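Local structure of UPF0342 protein yheA (Bacillus subtilis, 2OEE) at the interface of chains A and B. The protein is of unknown function but belongs to the UPF0342 family, within the YlbF/YmcA group associated with control of the competence regulator ComK, and pairs here with two-fold symmetry. Residues are numbered along the deposited sequence; one frame, centred on the assembly and turned at random. Chains: chain A/B, UPF0342 protein yheA.

Contact 1: the interface of chains A and B. Residues chain A 22, 25-26, 29, 86, 90; chain B 107-108, 111-112.
With CG anti to its backbone N (chi1 -176°), A:Tyr29 carries its ring out from helix 20-34 to B:Leu111, whose isobutyl group slides past it in the opposite direction. B:Tyr112 instead has CG beside its own backbone N (chi1 -74°), and its phenol lies against the rim of A:Tyr29 and points to A:Glu90.

One face of the A:Tyr29 ring receives CG of B:Leu111, shifted towards the rim, while the methyl CD1 of B:Leu111 reaches ring atom CD2 at 3.6 Å. That same methyl rests on CG of A:Lys26, the aliphatic root of the lysine. The two tyrosines meet edge to face, their planes 58° apart, with CE1 of A:Tyr29 over the B:Tyr112 ring, 3.6 Å from its CE1.

The phenol OH of B:Tyr112 donates to the anti lone pair of OE2, a carboxylate oxygen of A:Glu90; at 2.4 Å the modelled length is too short to interpret closely. A water links OH of A:Tyr29 (3.2 Å) to the carbonyl O of B:Leu111 (2.9 Å). Farther along, CD2 of A:Leu25 touches CD2 of B:Leu108, and the A:Phe22 rim approaches B:Pro107 O.

The patch fastens the modelled C-terminal end of chain B into the groove between helices 20-34 and 81-104 of chain A, probably steadying the pair.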
loop_
_atom_site.group_PDB
_atom_site.type_symbol
_atom_site.label_atom_id
_atom_site.label_comp_id
_atom_site.label_asym_id
_atom_site.label_seq_id
_atom_site.Cartn_x
_atom_site.Cartn_y
_atom_site.Cartn_z
ATOM N N PHE A 22 10.464 13.897 2.512
ATOM C CA PHE A 22 9.399 14.344 3.386
ATOM C C PHE A 22 9.551 15.841 3.679
ATOM O O PHE A 22 8.560 16.579 3.675
ATOM C CB PHE A 22 9.334 13.550 4.716
ATOM C CG PHE A 22 8.250 14.045 5.618
ATOM C CD1 PHE A 22 6.931 13.702 5.377
ATOM C CD2 PHE A 22 8.535 14.934 6.652
ATOM C CE1 PHE A 22 5.898 14.208 6.175
ATOM C CE2 PHE A 22 7.510 15.450 7.450
ATOM C CZ PHE A 22 6.184 15.080 7.204
ATOM N N LEU A 25 8.361 17.836 0.714
ATOM C CA LEU A 25 6.897 17.814 0.610
ATOM C C LEU A 25 6.278 18.746 1.641
ATOM O O LEU A 25 5.366 19.533 1.309
ATOM C CB LEU A 25 6.342 16.387 0.795
ATOM C CG LEU A 25 4.828 16.147 0.792
ATOM C CD1 LEU A 25 4.111 16.582 -0.530
ATOM C CD2 LEU A 25 4.500 14.675 1.130
ATOM N N LYS A 26 6.759 18.642 2.876
ATOM C CA LYS A 26 6.306 19.505 3.973
ATOM C C LYS A 26 6.564 20.979 3.657
ATOM O O LYS A 26 5.702 21.826 3.892
ATOM C CB LYS A 26 6.993 19.142 5.300
ATOM C CG LYS A 26 6.549 20.047 6.456
ATOM C CD LYS A 26 7.125 19.617 7.825
ATOM C CE LYS A 26 6.489 20.428 8.980
ATOM N NZ LYS A 26 6.685 21.909 8.783
ATOM N N TYR A 29 4.072 22.074 1.026
ATOM C CA TYR A 29 2.767 22.118 1.631
ATOM C C TYR A 29 2.596 23.409 2.448
ATOM O O TYR A 29 1.570 24.071 2.349
ATOM C CB TYR A 29 2.553 20.870 2.501
ATOM C CG TYR A 29 1.189 20.784 3.103
ATOM C CD1 TYR A 29 0.136 20.228 2.396
ATOM C CD2 TYR A 29 0.941 21.275 4.390
ATOM C CE1 TYR A 29 -1.132 20.144 2.955
ATOM C CE2 TYR A 29 -0.333 21.201 4.956
ATOM C CZ TYR A 29 -1.355 20.636 4.221
ATOM O OH TYR A 29 -2.618 20.549 4.742
ATOM N N LEU A 86 3.844 21.078 -5.582
ATOM C CA LEU A 86 3.298 20.323 -4.452
ATOM C C LEU A 86 2.593 19.023 -4.906
ATOM O O LEU A 86 2.842 17.951 -4.336
ATOM C CB LEU A 86 2.356 21.215 -3.603
ATOM C CG LEU A 86 1.513 20.512 -2.523
ATOM C CD1 LEU A 86 2.420 19.776 -1.487
ATOM C CD2 LEU A 86 0.577 21.516 -1.846
ATOM N N GLU A 90 3.576 15.267 -4.060
ATOM C CA GLU A 90 2.590 14.268 -3.598
ATOM C C GLU A 90 2.613 12.973 -4.411
ATOM O O GLU A 90 2.623 11.893 -3.829
ATOM C CB GLU A 90 1.150 14.803 -3.643
ATOM C CG GLU A 90 0.887 15.994 -2.726
ATOM C CD GLU A 90 -0.582 16.377 -2.733
ATOM O OE1 GLU A 90 -1.213 16.290 -3.806
ATOM O OE2 GLU A 90 -1.102 16.723 -1.661
ATOM N N PRO B 107 3.421 10.133 9.251
ATOM C CA PRO B 107 3.913 11.506 9.017
ATOM C C PRO B 107 3.145 12.280 7.932
ATOM O O PRO B 107 2.987 13.499 8.053
ATOM C CB PRO B 107 5.395 11.319 8.676
ATOM C CG PRO B 107 5.586 9.851 8.433
ATOM C CD PRO B 107 4.512 9.142 9.186
ATOM N N LEU B 108 2.621 11.582 6.926
ATOM C CA LEU B 108 1.793 12.216 5.881
ATOM C C LEU B 108 0.420 12.654 6.414
ATOM O O LEU B 108 -0.041 13.765 6.162
ATOM C CB LEU B 108 1.658 11.288 4.657
ATOM C CG LEU B 108 3.018 10.870 4.083
ATOM C CD1 LEU B 108 2.927 9.781 2.993
ATOM C CD2 LEU B 108 3.787 12.112 3.583
ATOM N N LEU B 111 0.789 15.732 8.415
ATOM C CA LEU B 111 0.974 16.892 7.548
ATOM C C LEU B 111 -0.346 17.465 7.023
ATOM O O LEU B 111 -0.535 18.673 7.049
ATOM C CB LEU B 111 1.916 16.554 6.389
ATOM C CG LEU B 111 2.289 17.652 5.392
ATOM C CD1 LEU B 111 2.958 18.837 6.103
ATOM C CD2 LEU B 111 3.217 17.070 4.315
ATOM N N TYR B 112 -1.242 16.592 6.563
ATOM C CA TYR B 112 -2.510 16.992 5.938
ATOM C C TYR B 112 -3.673 17.164 6.926
ATOM O O TYR B 112 -3.542 16.822 8.111
ATOM C CB TYR B 112 -2.894 15.982 4.848
ATOM C CG TYR B 112 -2.035 16.138 3.620
ATOM C CD1 TYR B 112 -2.495 16.839 2.512
ATOM C CD2 TYR B 112 -0.744 15.615 3.580
ATOM C CE1 TYR B 112 -1.695 17.002 1.383
ATOM C CE2 TYR B 112 0.062 15.771 2.464
ATOM C CZ TYR B 112 -0.416 16.465 1.374
ATOM O OH TYR B 112 0.390 16.622 0.275
HETATM O O HOH W 1 -2.576 20.550 7.957
#

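Contact 2: the interface of chains A and B. Residues chain A 12, 16, 96-97, 99-100, 103; chain B 5-6, 9, 104.
B:Phe5 is wedged among leucines of chain A: the methyl CD1 of A:Leu12 sits over one face of its ring, offset towards the rim and 3.5 Å from CE1. The opposite face is met by A:Leu96, which comes tip to tip with its CD2 over the ring centre. A:Leu16 lies alongside, pointing the same way, with CB 3.7 Å from CE1 of B:Phe5. A:Leu100 overlaps the ring impossibly closely as modelled, so the detail of that pair is doubtful.

Among the aliphatic contacts, CG2 of B:Ile104 packs on CD2 of A:Leu12 at 3.7 Å. The first torsion of B:Ile104 (chi1 69°) carries its CD1 out to CD1 of A:Ile97, which it meets tip to tip, 3.8 Å away. B:Tyr6 crosses A:Leu96 obliquely, with CZ 3.6 Å from the leucine CD1, and A:Ile103 at about a right angle, with CD1 3.9 Å from the isoleucine CD1. An alanine in place of B:Tyr6 would probably open a gap beside A:Leu96 and A:Ile103, whose methyls would lose the ring they pack on.

Helix 5-17 of chain B thus runs alongside helix 81-104 of chain A, in roughly the same direction, its B:Phe5 also reaching chain A's own helix 5-17.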
loop_
_atom_site.group_PDB
_atom_site.type_symbol
_atom_site.label_atom_id
_atom_site.label_comp_id
_atom_site.label_asym_id
_atom_site.label_seq_id
_atom_site.Cartn_x
_atom_site.Cartn_y
_atom_site.Cartn_z
ATOM N N LEU A 12 11.128 2.141 9.585
ATOM C CA LEU A 12 10.843 2.674 8.250
ATOM C C LEU A 12 10.074 3.983 8.335
ATOM O O LEU A 12 10.366 4.913 7.586
ATOM C CB LEU A 12 10.108 1.632 7.388
ATOM C CG LEU A 12 9.834 2.016 5.922
ATOM C CD1 LEU A 12 11.131 2.273 5.132
ATOM C CD2 LEU A 12 8.954 0.911 5.257
ATOM N N LEU A 16 11.345 7.569 6.788
ATOM C CA LEU A 16 10.493 8.499 6.034
ATOM C C LEU A 16 10.419 9.877 6.694
ATOM O O LEU A 16 10.616 10.916 6.023
ATOM C CB LEU A 16 9.094 7.936 5.838
ATOM C CG LEU A 16 8.193 8.805 4.947
ATOM C CD1 LEU A 16 8.796 8.967 3.523
ATOM C CD2 LEU A 16 6.788 8.208 4.882
ATOM N N LEU A 96 6.799 6.510 -4.169
ATOM C CA LEU A 96 7.741 5.960 -3.175
ATOM C C LEU A 96 7.070 4.878 -2.312
ATOM O O LEU A 96 7.627 3.787 -2.116
ATOM C CB LEU A 96 8.341 7.056 -2.281
ATOM C CG LEU A 96 9.238 6.649 -1.091
ATOM C CD1 LEU A 96 10.473 5.951 -1.561
ATOM C CD2 LEU A 96 9.651 7.866 -0.263
ATOM N N ILE A 97 5.870 5.171 -1.815
ATOM C CA ILE A 97 5.124 4.199 -1.024
ATOM C C ILE A 97 4.835 2.946 -1.875
ATOM O O ILE A 97 4.946 1.810 -1.396
ATOM C CB ILE A 97 3.820 4.802 -0.436
ATOM C CG1 ILE A 97 4.149 5.958 0.519
ATOM C CG2 ILE A 97 2.988 3.723 0.292
ATOM C CD1 ILE A 97 5.168 5.636 1.614
ATOM N N GLU A 99 6.734 1.856 -4.365
ATOM C CA GLU A 99 8.015 1.130 -4.419
ATOM C C GLU A 99 8.251 0.308 -3.150
ATOM O O GLU A 99 8.645 -0.855 -3.207
ATOM C CB GLU A 99 9.198 2.086 -4.620
ATOM C CG GLU A 99 9.309 2.655 -6.022
ATOM C CD GLU A 99 9.214 1.571 -7.081
ATOM O OE1 GLU A 99 10.093 0.681 -7.104
ATOM O OE2 GLU A 99 8.247 1.601 -7.874
ATOM N N LEU A 100 8.001 0.908 -1.996
ATOM C CA LEU A 100 8.211 0.182 -0.753
ATOM C C LEU A 100 7.345 -1.042 -0.699
ATOM O O LEU A 100 7.832 -2.114 -0.321
ATOM C CB LEU A 100 7.954 1.082 0.446
ATOM C CG LEU A 100 8.878 2.275 0.287
ATOM C CD1 LEU A 100 8.579 3.172 1.437
ATOM C CD2 LEU A 100 10.403 1.880 0.196
ATOM N N ILE A 103 8.634 -3.764 -2.978
ATOM C CA ILE A 103 9.796 -4.388 -2.324
ATOM C C ILE A 103 9.362 -5.448 -1.300
ATOM O O ILE A 103 9.744 -6.619 -1.394
ATOM C CB ILE A 103 10.706 -3.328 -1.653
ATOM C CG1 ILE A 103 11.453 -2.530 -2.733
ATOM C CG2 ILE A 103 11.682 -3.972 -0.627
ATOM C CD1 ILE A 103 12.287 -1.362 -2.202
ATOM N N PHE B 5 15.591 4.923 3.553
ATOM C CA PHE B 5 14.289 4.340 3.415
ATOM C C PHE B 5 14.306 2.964 2.692
ATOM O O PHE B 5 13.584 2.028 3.079
ATOM C CB PHE B 5 13.471 5.346 2.634
ATOM C CG PHE B 5 12.077 5.016 2.574
ATOM C CD1 PHE B 5 11.224 5.448 3.573
ATOM C CD2 PHE B 5 11.599 4.260 1.534
ATOM C CE1 PHE B 5 9.896 5.147 3.549
ATOM C CE2 PHE B 5 10.261 3.945 1.482
ATOM C CZ PHE B 5 9.395 4.395 2.509
ATOM N N TYR B 6 15.115 2.857 1.639
ATOM C CA TYR B 6 15.245 1.586 0.915
ATOM C C TYR B 6 15.992 0.522 1.693
ATOM O O TYR B 6 15.560 -0.638 1.704
ATOM C CB TYR B 6 15.826 1.776 -0.501
ATOM C CG TYR B 6 14.966 2.654 -1.339
ATOM C CD1 TYR B 6 13.716 2.233 -1.778
ATOM C CD2 TYR B 6 15.386 3.940 -1.665
ATOM C CE1 TYR B 6 12.911 3.076 -2.542
ATOM C CE2 TYR B 6 14.605 4.770 -2.423
ATOM C CZ TYR B 6 13.379 4.343 -2.863
ATOM O OH TYR B 6 12.620 5.212 -3.618
ATOM N N ALA B 9 13.429 -0.764 4.055
ATOM C CA ALA B 9 12.432 -1.534 3.299
ATOM C C ALA B 9 12.933 -2.964 3.027
ATOM O O ALA B 9 12.152 -3.913 3.118
ATOM C CB ALA B 9 12.081 -0.848 2.003
ATOM N N ILE B 104 3.759 3.614 8.444
ATOM C CA ILE B 104 4.790 4.403 7.759
ATOM C C ILE B 104 4.250 5.709 7.185
ATOM O O ILE B 104 5.006 6.678 7.016
ATOM C CB ILE B 104 5.490 3.593 6.647
ATOM C CG1 ILE B 104 4.517 3.329 5.492
ATOM C CG2 ILE B 104 6.098 2.321 7.232
ATOM C CD1 ILE B 104 5.167 2.855 4.189
#

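Contact 3: the interface of chains A and B. Residues chain A 9-10, 13, 16-17; chain B 103-104, 106-107, 110.
A:Arg17 and B:Glu110 meet end-on across the interface, each terminal guanidinium nitrogen taking one carboxylate oxygen: NH1 donates to OE1 at 2.8 Å and NH2 to OE2 at 2.7 Å. Both bonds are fairly straight, but the two flat groups are turned 35° apart. OE1 is met on its syn side, 22° out of the carboxylate plane, and OE2 from above that plane. The pair is a salt bridge as well.

Around it, B:Pro107 lays CB over the centre of the guanidinium face, while its CG touches CG of A:Arg17 at 3.7 Å.

On the chain A side, A:Glu13 steadies the arginine. OE2 of A:Glu13 accepts from NH2 of A:Arg17 at 2.9 Å and from its NE at 3.2 Å, a side-on grip that fixes the guanidinium's rotation and places it between two carboxylates. An alanine in place of A:Arg17 would probably leave B:Glu110 without its charged mate and A:Glu13 freer to turn. A:Glu13 itself is extended, with CG anti to the backbone N (chi1 180°), which lays its carboxylate carbon CD 3.5 Å from the carbonyl O of B:Ile103. Farther out, A:Tyr10 crosses B:Ile103 at about a right angle, its CE1 3.5 Å from the isoleucine CG2.

Helix 5-17 of chain A runs past the junction of helices 81-104 and 106-111 of chain B, with apolar contacts towards its start and the ion pair at its end.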
loop_
_atom_site.group_PDB
_atom_site.type_symbol
_atom_site.label_atom_id
_atom_site.label_comp_id
_atom_site.label_asym_id
_atom_site.label_seq_id
_atom_site.Cartn_x
_atom_site.Cartn_y
_atom_site.Cartn_z
ATOM N N ALA A 9 8.947 -1.819 10.677
ATOM C CA ALA A 9 8.001 -0.825 10.154
ATOM C C ALA A 9 8.173 0.527 10.869
ATOM O O ALA A 9 8.109 1.574 10.221
ATOM C CB ALA A 9 6.577 -1.306 10.282
ATOM N N TYR A 10 8.420 0.499 12.189
ATOM C CA TYR A 10 8.651 1.761 12.927
ATOM C C TYR A 10 9.992 2.392 12.574
ATOM O O TYR A 10 10.107 3.613 12.534
ATOM C CB TYR A 10 8.480 1.586 14.446
ATOM C CG TYR A 10 7.066 1.245 14.797
ATOM C CD1 TYR A 10 6.034 2.107 14.455
ATOM C CD2 TYR A 10 6.747 0.054 15.470
ATOM C CE1 TYR A 10 4.721 1.811 14.765
ATOM C CE2 TYR A 10 5.422 -0.256 15.779
ATOM C CZ TYR A 10 4.420 0.620 15.417
ATOM O OH TYR A 10 3.099 0.356 15.704
ATOM N N GLU A 13 9.111 4.070 9.257
ATOM C CA GLU A 13 8.438 5.348 9.548
ATOM C C GLU A 13 9.466 6.455 9.885
ATOM O O GLU A 13 9.392 7.588 9.352
ATOM C CB GLU A 13 7.429 5.174 10.708
ATOM C CG GLU A 13 6.694 6.447 11.085
ATOM C CD GLU A 13 5.934 6.344 12.388
ATOM O OE1 GLU A 13 6.062 5.310 13.077
ATOM O OE2 GLU A 13 5.202 7.318 12.731
ATOM N N LEU A 16 11.345 7.569 6.788
ATOM C CA LEU A 16 10.493 8.499 6.034
ATOM C C LEU A 16 10.419 9.877 6.694
ATOM O O LEU A 16 10.616 10.916 6.023
ATOM C CB LEU A 16 9.094 7.936 5.838
ATOM C CG LEU A 16 8.193 8.805 4.947
ATOM C CD1 LEU A 16 8.796 8.967 3.523
ATOM C CD2 LEU A 16 6.788 8.208 4.882
ATOM N N ARG A 17 10.159 9.895 7.994
ATOM C CA ARG A 17 10.134 11.171 8.757
ATOM C C ARG A 17 11.392 12.013 8.580
ATOM O O ARG A 17 11.317 13.238 8.520
ATOM C CB ARG A 17 9.917 10.933 10.251
ATOM C CG ARG A 17 8.490 10.629 10.615
ATOM C CD ARG A 17 8.336 10.417 12.126
ATOM N NE ARG A 17 7.003 9.929 12.418
ATOM C CZ ARG A 17 5.935 10.705 12.546
ATOM N NH1 ARG A 17 6.045 12.033 12.434
ATOM N NH2 ARG A 17 4.759 10.160 12.785
ATOM N N ILE B 103 1.191 2.629 9.448
ATOM C CA ILE B 103 2.330 2.988 10.308
ATOM C C ILE B 103 3.266 3.990 9.614
ATOM O O ILE B 103 3.513 5.089 10.122
ATOM C CB ILE B 103 3.120 1.732 10.756
ATOM C CG1 ILE B 103 2.295 0.942 11.785
ATOM C CG2 ILE B 103 4.530 2.101 11.301
ATOM C CD1 ILE B 103 2.911 -0.392 12.208
ATOM N N ILE B 104 3.759 3.614 8.444
ATOM C CA ILE B 104 4.790 4.403 7.759
ATOM C C ILE B 104 4.250 5.709 7.185
ATOM O O ILE B 104 5.006 6.678 7.016
ATOM C CB ILE B 104 5.490 3.593 6.647
ATOM C CG1 ILE B 104 4.517 3.329 5.492
ATOM C CG2 ILE B 104 6.098 2.321 7.232
ATOM C CD1 ILE B 104 5.167 2.855 4.189
ATOM N N LYS B 106 1.966 7.632 8.645
ATOM C CA LYS B 106 1.588 8.541 9.740
ATOM C C LYS B 106 2.121 9.980 9.570
ATOM O O LYS B 106 1.370 10.933 9.790
ATOM C CB LYS B 106 2.106 8.013 11.066
ATOM C CG LYS B 106 1.168 8.205 12.216
ATOM C CD LYS B 106 0.665 6.821 12.648
ATOM C CE LYS B 106 -0.574 6.366 11.907
ATOM N NZ LYS B 106 -1.817 6.602 12.691
ATOM N N PRO B 107 3.421 10.133 9.251
ATOM C CA PRO B 107 3.913 11.506 9.017
ATOM C C PRO B 107 3.145 12.280 7.932
ATOM O O PRO B 107 2.987 13.499 8.053
ATOM C CB PRO B 107 5.395 11.319 8.676
ATOM C CG PRO B 107 5.586 9.851 8.433
ATOM C CD PRO B 107 4.512 9.142 9.186
ATOM N N GLU B 110 -0.226 13.359 9.546
ATOM C CA GLU B 110 0.056 14.518 10.399
ATOM C C GLU B 110 0.122 15.810 9.563
ATOM O O GLU B 110 -0.439 16.839 9.936
ATOM C CB GLU B 110 1.365 14.320 11.175
ATOM C CG GLU B 110 1.283 13.264 12.270
ATOM C CD GLU B 110 2.637 12.798 12.756
ATOM O OE1 GLU B 110 3.673 13.437 12.412
ATOM O OE2 GLU B 110 2.675 11.779 13.497
#

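Contact 4: the interface of chains A and B. Residues chain A 97, 100-101, 105; chain B 97, 101, 104-105.
The side-chain amides of A:Asn101 and B:Asn101 meet tip to tip, nearly coplanar at 8°, and join by their edges. ND2 of A:Asn101 donates to OD1 of B:Asn101 at 2.7 Å, almost straight (175° at H), and the reverse bond matches it. Each donor lies in the plane of the accepting carbonyl, on a lone pair, making a reciprocal amide pair.

Beyond the oxygen, along the C=O axis, CG2 of A:Ile97 stops 3.4 Å from OD1 of B:Asn101. CG2 of B:Ile97 stands in the same relation to A:Asn101. At the nitrogen edge, ND2 of A:Asn101 also donates to the carbonyl O of A:Ile97, one helical turn back, at 2.8 Å. That donor stands well above the carbonyl plane (52°), and B:Asn101 does the same with B:Ile97. Every ND2 thus has two acceptors, one in its own helix and one across the interface, which holds the two amides in one plane and fixes which end is nitrogen.

Flanking the pair, the selenium SE of A:Met105, a selenomethionine, lies 4.0 Å from CG2 of B:Ile97, and its twin packs on A:Ile97.

The site pins two oppositely running 81-104 helices together at the two-fold axis, and its paired bonds would set their register if this dimer is the biological one.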
loop_
_atom_site.group_PDB
_atom_site.type_symbol
_atom_site.label_atom_id
_atom_site.label_comp_id
_atom_site.label_asym_id
_atom_site.label_seq_id
_atom_site.Cartn_x
_atom_site.Cartn_y
_atom_site.Cartn_z
ATOM N N ILE A 97 5.870 5.171 -1.815
ATOM C CA ILE A 97 5.124 4.199 -1.024
ATOM C C ILE A 97 4.835 2.946 -1.875
ATOM O O ILE A 97 4.946 1.810 -1.396
ATOM C CB ILE A 97 3.820 4.802 -0.436
ATOM C CG1 ILE A 97 4.149 5.958 0.519
ATOM C CG2 ILE A 97 2.988 3.723 0.292
ATOM C CD1 ILE A 97 5.168 5.636 1.614
ATOM N N LEU A 100 8.001 0.908 -1.996
ATOM C CA LEU A 100 8.211 0.182 -0.753
ATOM C C LEU A 100 7.345 -1.042 -0.699
ATOM O O LEU A 100 7.832 -2.114 -0.321
ATOM C CB LEU A 100 7.954 1.082 0.446
ATOM C CG LEU A 100 8.878 2.275 0.287
ATOM C CD1 LEU A 100 8.579 3.172 1.437
ATOM C CD2 LEU A 100 10.403 1.880 0.196
ATOM N N ASN A 101 6.090 -0.896 -1.123
ATOM C CA ASN A 101 5.126 -2.006 -1.180
ATOM C C ASN A 101 5.553 -3.132 -2.127
ATOM O O ASN A 101 5.565 -4.294 -1.728
ATOM C CB ASN A 101 3.706 -1.515 -1.478
ATOM C CG ASN A 101 2.991 -0.994 -0.212
ATOM O OD1 ASN A 101 2.509 -1.768 0.584
ATOM N ND2 ASN A 101 2.995 0.313 -0.009
HETATM N N MSE A 105 6.491 -6.838 -0.681
HETATM C CA MSE A 105 5.536 -7.837 -1.152
HETATM C C MSE A 105 6.118 -8.864 -2.150
HETATM O O MSE A 105 5.413 -9.771 -2.602
HETATM C CB MSE A 105 4.285 -7.163 -1.728
HETATM C CG MSE A 105 3.468 -6.367 -0.671
HETATM SE SE MSE A 105 1.991 -5.594 -1.371
HETATM C CE MSE A 105 1.052 -7.069 -1.807
ATOM N N ILE B 97 -0.233 -5.822 5.527
ATOM C CA ILE B 97 0.357 -4.832 4.633
ATOM C C ILE B 97 -0.328 -3.466 4.842
ATOM O O ILE B 97 0.331 -2.420 4.871
ATOM C CB ILE B 97 0.297 -5.277 3.146
ATOM C CG1 ILE B 97 1.108 -6.565 2.942
ATOM C CG2 ILE B 97 0.814 -4.162 2.211
ATOM C CD1 ILE B 97 2.546 -6.526 3.464
ATOM N N ASN B 101 1.449 0.025 6.086
ATOM C CA ASN B 101 1.205 1.275 5.349
ATOM C C ASN B 101 0.687 2.412 6.235
ATOM O O ASN B 101 1.240 3.508 6.209
ATOM C CB ASN B 101 0.313 1.051 4.125
ATOM C CG ASN B 101 1.109 0.521 2.912
ATOM O OD1 ASN B 101 1.773 1.273 2.235
ATOM N ND2 ASN B 101 1.086 -0.784 2.697
ATOM N N ILE B 104 3.759 3.614 8.444
ATOM C CA ILE B 104 4.790 4.403 7.759
ATOM C C ILE B 104 4.250 5.709 7.185
ATOM O O ILE B 104 5.006 6.678 7.016
ATOM C CB ILE B 104 5.490 3.593 6.647
ATOM C CG1 ILE B 104 4.517 3.329 5.492
ATOM C CG2 ILE B 104 6.098 2.321 7.232
ATOM C CD1 ILE B 104 5.167 2.855 4.189
HETATM N N MSE B 105 2.953 5.747 6.899
HETATM C CA MSE B 105 2.319 6.930 6.324
HETATM C C MSE B 105 1.797 7.950 7.362
HETATM O O MSE B 105 1.261 9.000 6.996
HETATM C CB MSE B 105 1.209 6.529 5.345
HETATM C CG MSE B 105 1.731 5.767 4.094
HETATM SE SE MSE B 105 0.407 5.317 2.950
HETATM C CE MSE B 105 -0.114 6.960 2.424
#

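Contact 2 and contact 4 are nearest neighbours, their C-alpha centres about 6 Å apart, and share A:Ile97, A:Leu100 and B:Ile104. Contact 3 lies about 10 Å from each, sharing A:Leu16 and B:Ile104 with contact 2 and B:Ile104 with contact 4. Contact 1 is the outlying patch, about 12 Å from contact 3, with B:Pro107 common to both, and 15 to 16 Å from contacts 2 and 4. B:Ile104 thus ties the central patches together, and B:Pro107 leads outward to the chain end. Symmetry repeats the set with chains exchanged, giving an extended interface consistent with a dimer, though the structure alone does not prove it biological.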